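Local coordinates for fervidolysin (Fervidobacterium pennivorans, PDB 1R6V), which degrades keratin into peptides as a subtilisin-like serine protease, letting the bacterium grow on native feathers, at residues V160-L172 with G191-A205. The protein carries 1 engineered substitution. Residues are numbered along the deposited sequence; the frame is centred on the assembly and turned at random.
Sequences VVDTGVDGTHPDL and GTDSSYGGSAGTHVA. Engineered in segment 191-205: Ala200 (natural residue His). With CA (calcium ion), chain B.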
loop_
_atom_site.group_PDB
_atom_site.type_symbol
_atom_site.label_atom_id
_atom_site.label_comp_id
_atom_site.label_asym_id
_atom_site.label_seq_id
_atom_site.Cartn_x
_atom_site.Cartn_y
_atom_site.Cartn_z
ATOM N N VAL A 160 10.098 -8.268 -13.766
ATOM C CA VAL A 160 10.948 -7.158 -13.347
ATOM C C VAL A 160 10.049 -5.927 -13.553
ATOM O O VAL A 160 9.848 -5.463 -14.672
ATOM C CB VAL A 160 12.251 -7.107 -14.196
ATOM C CG1 VAL A 160 12.966 -5.754 -14.006
ATOM C CG2 VAL A 160 13.190 -8.243 -13.750
ATOM N N VAL A 161 9.515 -5.425 -12.446
ATOM C CA VAL A 161 8.571 -4.296 -12.409
ATOM C C VAL A 161 9.459 -3.098 -12.173
ATOM O O VAL A 161 9.820 -2.778 -11.048
ATOM C CB VAL A 161 7.563 -4.547 -11.289
ATOM C CG1 VAL A 161 6.445 -3.500 -11.350
ATOM C CG2 VAL A 161 6.992 -5.974 -11.464
ATOM N N ASP A 162 9.758 -2.411 -13.270
ATOM C CA ASP A 162 10.785 -1.389 -13.228
ATOM C C ASP A 162 10.684 -0.455 -14.459
ATOM O O ASP A 162 9.586 -0.163 -14.955
ATOM C CB ASP A 162 12.096 -2.192 -13.264
ATOM C CG ASP A 162 13.230 -1.530 -12.552
ATOM O OD1 ASP A 162 13.759 -0.531 -13.087
ATOM O OD2 ASP A 162 13.584 -2.022 -11.454
ATOM N N THR A 163 11.850 -0.029 -14.944
ATOM C CA THR A 163 11.988 0.873 -16.097
ATOM C C THR A 163 11.926 0.180 -17.462
ATOM O O THR A 163 12.038 0.847 -18.495
ATOM C CB THR A 163 13.361 1.581 -16.084
ATOM O OG1 THR A 163 14.403 0.590 -16.122
ATOM C CG2 THR A 163 13.535 2.430 -14.836
ATOM N N GLY A 164 11.728 -1.133 -17.481
ATOM C CA GLY A 164 11.756 -1.844 -18.753
ATOM C C GLY A 164 13.134 -2.486 -18.866
ATOM O O GLY A 164 14.047 -2.145 -18.099
ATOM N N VAL A 165 13.311 -3.389 -19.823
ATOM C CA VAL A 165 14.576 -4.118 -19.976
ATOM C C VAL A 165 15.116 -4.084 -21.409
ATOM O O VAL A 165 14.346 -4.261 -22.353
ATOM C CB VAL A 165 14.346 -5.594 -19.563
ATOM C CG1 VAL A 165 15.599 -6.418 -19.797
ATOM C CG2 VAL A 165 13.910 -5.661 -18.081
ATOM N N ASP A 166 16.420 -3.864 -21.584
ATOM C CA ASP A 166 16.987 -3.871 -22.939
ATOM C C ASP A 166 17.230 -5.326 -23.315
ATOM O O ASP A 166 18.318 -5.872 -23.111
ATOM C CB ASP A 166 18.309 -3.100 -23.020
ATOM C CG ASP A 166 18.904 -3.133 -24.433
ATOM O OD1 ASP A 166 18.272 -3.742 -25.322
ATOM O OD2 ASP A 166 19.983 -2.548 -24.650
ATOM N N GLY A 167 16.196 -5.951 -23.864
ATOM C CA GLY A 167 16.276 -7.349 -24.244
ATOM C C GLY A 167 17.237 -7.632 -25.384
ATOM O O GLY A 167 17.494 -8.796 -25.694
ATOM N N THR A 168 17.780 -6.587 -25.999
ATOM C CA THR A 168 18.707 -6.793 -27.108
ATOM C C THR A 168 20.143 -6.956 -26.606
ATOM O O THR A 168 21.060 -7.183 -27.390
ATOM C CB THR A 168 18.638 -5.635 -28.147
ATOM O OG1 THR A 168 19.219 -4.447 -27.606
ATOM C CG2 THR A 168 17.192 -5.362 -28.538
ATOM N N HIS A 169 20.336 -6.842 -25.295
ATOM C CA HIS A 169 21.665 -7.022 -24.715
ATOM C C HIS A 169 22.074 -8.468 -25.016
ATOM O O HIS A 169 21.285 -9.398 -24.836
ATOM C CB HIS A 169 21.617 -6.811 -23.194
ATOM C CG HIS A 169 22.959 -6.597 -22.571
ATOM N ND1 HIS A 169 23.935 -7.568 -22.550
ATOM C CD2 HIS A 169 23.513 -5.490 -22.017
ATOM C CE1 HIS A 169 25.036 -7.070 -22.013
ATOM N NE2 HIS A 169 24.806 -5.812 -21.679
ATOM N N PRO A 170 23.317 -8.676 -25.459
ATOM C CA PRO A 170 23.757 -10.035 -25.767
ATOM C C PRO A 170 23.687 -10.993 -24.576
ATOM O O PRO A 170 23.338 -12.156 -24.747
ATOM C CB PRO A 170 25.174 -9.830 -26.314
ATOM C CG PRO A 170 25.623 -8.546 -25.690
ATOM C CD PRO A 170 24.379 -7.694 -25.723
ATOM N N ASP A 171 23.992 -10.504 -23.374
ATOM C CA ASP A 171 23.945 -11.341 -22.166
ATOM C C ASP A 171 22.503 -11.663 -21.737
ATOM O O ASP A 171 22.292 -12.371 -20.752
ATOM C CB ASP A 171 24.656 -10.632 -21.005
ATOM C CG ASP A 171 25.722 -11.493 -20.338
ATOM O OD1 ASP A 171 25.724 -12.726 -20.523
ATOM O OD2 ASP A 171 26.558 -10.927 -19.602
ATOM N N LEU A 172 21.511 -11.120 -22.444
ATOM C CA LEU A 172 20.121 -11.405 -22.099
ATOM C C LEU A 172 19.421 -12.133 -23.232
ATOM O O LEU A 172 18.206 -12.324 -23.189
ATOM C CB LEU A 172 19.352 -10.116 -21.766
ATOM C CG LEU A 172 19.843 -9.364 -20.520
ATOM C CD1 LEU A 172 19.019 -8.084 -20.336
ATOM C CD2 LEU A 172 19.686 -10.261 -19.288
ATOM N N GLY A 191 12.619 -10.676 -26.255
ATOM C CA GLY A 191 13.895 -10.232 -26.779
ATOM C C GLY A 191 14.014 -8.799 -27.252
ATOM O O GLY A 191 15.034 -8.448 -27.840
ATOM N N THR A 192 13.012 -7.962 -26.997
ATOM C CA THR A 192 13.092 -6.582 -27.451
ATOM C C THR A 192 13.544 -5.607 -26.379
ATOM O O THR A 192 13.524 -5.922 -25.196
ATOM C CB THR A 192 11.743 -6.115 -28.051
ATOM O OG1 THR A 192 10.735 -6.103 -27.036
ATOM C CG2 THR A 192 11.311 -7.084 -29.159
ATOM N N ASP A 193 13.978 -4.428 -26.808
ATOM C CA ASP A 193 14.427 -3.378 -25.898
ATOM C C ASP A 193 13.205 -2.604 -25.390
ATOM O O ASP A 193 12.516 -1.934 -26.173
ATOM C CB ASP A 193 15.387 -2.449 -26.653
ATOM C CG ASP A 193 15.817 -1.243 -25.836
ATOM O OD1 ASP A 193 15.596 -1.228 -24.605
ATOM O OD2 ASP A 193 16.391 -0.305 -26.427
ATOM N N SER A 194 12.916 -2.707 -24.090
ATOM C CA SER A 194 11.777 -1.989 -23.514
ATOM C C SER A 194 12.254 -1.035 -22.428
ATOM O O SER A 194 11.477 -0.635 -21.575
ATOM C CB SER A 194 10.744 -2.973 -22.929
ATOM O OG SER A 194 11.327 -3.807 -21.941
ATOM N N SER A 195 13.518 -0.627 -22.509
ATOM C CA SER A 195 14.116 0.246 -21.503
ATOM C C SER A 195 13.652 1.714 -21.522
ATOM O O SER A 195 14.450 2.639 -21.388
ATOM C CB SER A 195 15.657 0.146 -21.589
ATOM O OG SER A 195 16.168 0.549 -22.854
ATOM N N TYR A 196 12.348 1.919 -21.661
ATOM C CA TYR A 196 11.779 3.261 -21.696
ATOM C C TYR A 196 12.099 4.169 -20.503
ATOM O O TYR A 196 12.241 5.384 -20.669
ATOM C CB TYR A 196 10.259 3.165 -21.844
ATOM C CG TYR A 196 9.811 2.504 -23.123
ATOM C CD1 TYR A 196 9.954 3.152 -24.345
ATOM C CD2 TYR A 196 9.278 1.217 -23.119
ATOM C CE1 TYR A 196 9.583 2.537 -25.530
ATOM C CE2 TYR A 196 8.910 0.592 -24.300
ATOM C CZ TYR A 196 9.067 1.261 -25.501
ATOM O OH TYR A 196 8.719 0.651 -26.677
ATOM N N GLY A 197 12.222 3.592 -19.309
ATOM C CA GLY A 197 12.470 4.398 -18.121
ATOM C C GLY A 197 13.916 4.589 -17.697
ATOM O O GLY A 197 14.190 5.259 -16.703
ATOM N N GLY A 198 14.842 3.997 -18.434
ATOM C CA GLY A 198 16.238 4.150 -18.067
ATOM C C GLY A 198 16.935 2.807 -17.993
ATOM O O GLY A 198 16.410 1.804 -18.477
ATOM N N SER A 199 18.084 2.781 -17.326
ATOM C CA SER A 199 18.913 1.581 -17.239
ATOM C C SER A 199 18.685 0.594 -16.097
ATOM O O SER A 199 19.120 -0.549 -16.198
ATOM C CB SER A 199 20.382 2.013 -17.201
ATOM O OG SER A 199 20.640 2.718 -15.990
ATOM N N ALA A 200 18.007 1.015 -15.033
ATOM C CA ALA A 200 17.803 0.154 -13.866
ATOM C C ALA A 200 17.265 -1.241 -14.119
ATOM O O ALA A 200 17.856 -2.214 -13.669
ATOM C CB ALA A 200 16.924 0.854 -12.849
ATOM N N GLY A 201 16.150 -1.338 -14.831
ATOM C CA GLY A 201 15.555 -2.651 -15.087
ATOM C C GLY A 201 16.473 -3.653 -15.767
ATOM O O GLY A 201 16.426 -4.860 -15.517
ATOM N N THR A 202 17.320 -3.161 -16.664
ATOM C CA THR A 202 18.255 -4.046 -17.364
ATOM C C THR A 202 19.331 -4.555 -16.409
ATOM O O THR A 202 19.748 -5.711 -16.486
ATOM C CB THR A 202 18.945 -3.304 -18.515
ATOM O OG1 THR A 202 17.945 -2.819 -19.415
ATOM C CG2 THR A 202 19.883 -4.226 -19.281
ATOM N N HIS A 203 19.790 -3.676 -15.520
ATOM C CA HIS A 203 20.798 -4.057 -14.533
ATOM C C HIS A 203 20.170 -5.140 -13.637
ATOM O O HIS A 203 20.786 -6.166 -13.340
ATOM C CB HIS A 203 21.226 -2.814 -13.735
ATOM C CG HIS A 203 22.531 -2.968 -13.021
ATOM N ND1 HIS A 203 22.628 -3.510 -11.758
ATOM C CD2 HIS A 203 23.799 -2.665 -13.400
ATOM C CE1 HIS A 203 23.895 -3.534 -11.387
ATOM N NE2 HIS A 203 24.629 -3.026 -12.366
ATOM N N VAL A 204 18.928 -4.913 -13.236
ATOM C CA VAL A 204 18.177 -5.866 -12.418
ATOM C C VAL A 204 18.066 -7.212 -13.136
ATOM O O VAL A 204 18.341 -8.269 -12.556
ATOM C CB VAL A 204 16.742 -5.339 -12.165
ATOM C CG1 VAL A 204 15.875 -6.430 -11.524
ATOM C CG2 VAL A 204 16.800 -4.092 -11.278
ATOM N N ALA A 205 17.647 -7.168 -14.394
ATOM C CA ALA A 205 17.485 -8.373 -15.193
ATOM C C ALA A 205 18.772 -9.199 -15.277
ATOM O O ALA A 205 18.734 -10.417 -15.168
ATOM C CB ALA A 205 16.997 -8.009 -16.606
HETATM CA CA CA B . 26.922 -14.558 -19.695
HETATM O O HOH W 1 16.490 -0.932 -18.366
#
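Thr163 packs into the hollow left by Gly197 and Gly201. Its CB and CG2 lie on the bare backbone of Gly197, and its OG1 accepts from Gly201 N at 2.9 Å. Any side chain at Gly201 would run into Gly164 O. OG1 sits between the backbone N and the carbonyl carbon (chi1 59°), which turns it toward Gly201 N. Farther along helix 200-205, Val204 CG1 slides past Val160, and Ala205 CB meets Val165 CG1 at 3.8 Å. Thr202 OG1 accepts from Asp166 N at 2.8 Å. Ser194 OG accepts from Val165 N, and Ser194 N returns a nearly straight bond (174°) to Val165 O. The Asp166 and Asp193 side chains cross, their carboxylate planes 33° apart. Asp166 OD1 accepts from Thr168 N in an Asx turn and from Thr168 OG1; Asp193 OD1 does the same with Ser195 N and OG. Asp166 OD2 is bonded to Ser356 OG. These donors probably offset the repulsion between the acids. An alanine in place of Asp193 would probably leave Ser195 N without its acceptor and loosen the turn. The contact brings together Asp162, the probable charge-relay acid, and Ala200, engineered in place of the presumed relay histidine. Without that imidazole the relay is probably incomplete.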